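Local coordinates for protein N-acetyl-beta-D glucosaminidase (Rhizomucor miehei CAU432, PDB 4ZM6) that probably hydrolyses beta-linked N-acetylglucosamine residues and, through a separate GCN5-related region that binds acetyl-CoA, acetylates glucosamine, at residues A[602-605]-A[606-609]. Sequence-based numbering, arbitrary orientation.
Sequences IVVV and DNKK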
# COMPACT_ATOMS: atom_id res chain seq x y z
N ILE A 602 -15.21 1.33 -12.07
CA ILE A 602 -15.50 2.74 -11.81
C ILE A 602 -15.61 3.47 -13.14
O ILE A 602 -14.72 3.38 -13.99
CB ILE A 602 -14.42 3.40 -10.93
CG1 ILE A 602 -14.52 2.87 -9.50
CG2 ILE A 602 -14.58 4.92 -10.91
CD1 ILE A 602 -13.34 3.25 -8.62
N VAL A 603 -16.71 4.19 -13.31
CA VAL A 603 -17.02 4.91 -14.55
C VAL A 603 -17.33 6.36 -14.21
O VAL A 603 -17.87 6.65 -13.15
CB VAL A 603 -18.23 4.26 -15.26
CG1 VAL A 603 -18.82 5.18 -16.32
CG2 VAL A 603 -17.82 2.93 -15.88
N VAL A 604 -16.98 7.26 -15.12
CA VAL A 604 -17.27 8.68 -14.95
C VAL A 604 -18.55 9.07 -15.70
O VAL A 604 -18.68 8.80 -16.90
CB VAL A 604 -16.09 9.54 -15.45
CG1 VAL A 604 -16.41 11.01 -15.27
CG2 VAL A 604 -14.82 9.17 -14.70
N VAL A 605 -19.49 9.69 -14.98
CA VAL A 605 -20.75 10.18 -15.55
C VAL A 605 -21.01 11.59 -15.01
O VAL A 605 -21.07 11.79 -13.80
CB VAL A 605 -21.94 9.27 -15.16
CG1 VAL A 605 -23.25 9.82 -15.72
CG2 VAL A 605 -21.71 7.84 -15.62
N ASP A 606 -21.16 12.56 -15.92
CA ASP A 606 -21.25 13.99 -15.56
C ASP A 606 -19.99 14.48 -14.82
O ASP A 606 -20.01 15.51 -14.15
CB ASP A 606 -22.51 14.28 -14.73
CG ASP A 606 -23.79 13.99 -15.50
OD1 ASP A 606 -24.13 14.79 -16.40
OD2 ASP A 606 -24.47 12.98 -15.19
N ASN A 607 -18.89 13.75 -14.98
CA ASN A 607 -17.66 13.96 -14.23
C ASN A 607 -17.74 13.69 -12.71
O ASN A 607 -16.93 14.20 -11.93
CB ASN A 607 -17.06 15.35 -14.52
CG ASN A 607 -15.54 15.33 -14.50
OD1 ASN A 607 -14.91 14.38 -14.98
ND2 ASN A 607 -14.94 16.38 -13.95
N LYS A 608 -18.72 12.87 -12.31
CA LYS A 608 -18.71 12.22 -11.00
C LYS A 608 -18.17 10.80 -11.20
O LYS A 608 -18.59 10.11 -12.13
CB LYS A 608 -20.12 12.12 -10.42
CG LYS A 608 -20.62 13.34 -9.66
CD LYS A 608 -21.73 12.93 -8.69
CE LYS A 608 -22.30 14.11 -7.92
NZ LYS A 608 -23.33 14.85 -8.70
N LYS A 609 -17.26 10.36 -10.34
CA LYS A 609 -16.86 8.95 -10.33
C LYS A 609 -18.05 8.12 -9.87
O LYS A 609 -18.70 8.46 -8.88
CB LYS A 609 -15.70 8.71 -9.36
CG LYS A 609 -14.32 9.08 -9.88
CD LYS A 609 -13.27 8.68 -8.85
CE LYS A 609 -11.85 8.83 -9.36
NZ LYS A 609 -11.41 10.25 -9.41
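I602 starts this tip of the beta hairpin formed by strands 594-605 and 608-618, two neighbours in the central sheet of the acetyl-CoA-binding GNAT domain. Its CG2 branch lies 4.2 Å from CB of K609, diagonally across the strands, while the same side chain packs on H638 and F639 of helix 627-642. Next along, V603 points away from the returning strand, and its backbone carries the hairpin pairing onward to H610. V604 faces K609 in an antiparallel non-hydrogen-bonded pair, and its CA leans on the carbonyl O of K608 in a CA-H...O contact. With CG1 anti to the backbone N (chi1 180°), that methyl reaches forward to within 3.4 Å of CA of N607, whose side chain runs alongside, pointing the same way, with OD1 3.7 Å from V604 CG1. V605 closes the hairpin. It forms the hydrogen-bonded pair with K608, and D606 and N607 between them, both with positive phi, make the two-residue type I' turn. V605 N bonds to K608 O and K608 N bonds back to V605 O, each 3.0 Å long. The V605 and D606 side chains pass at a slant, V605 CG1 lying 3.4 Å from D606 OD2.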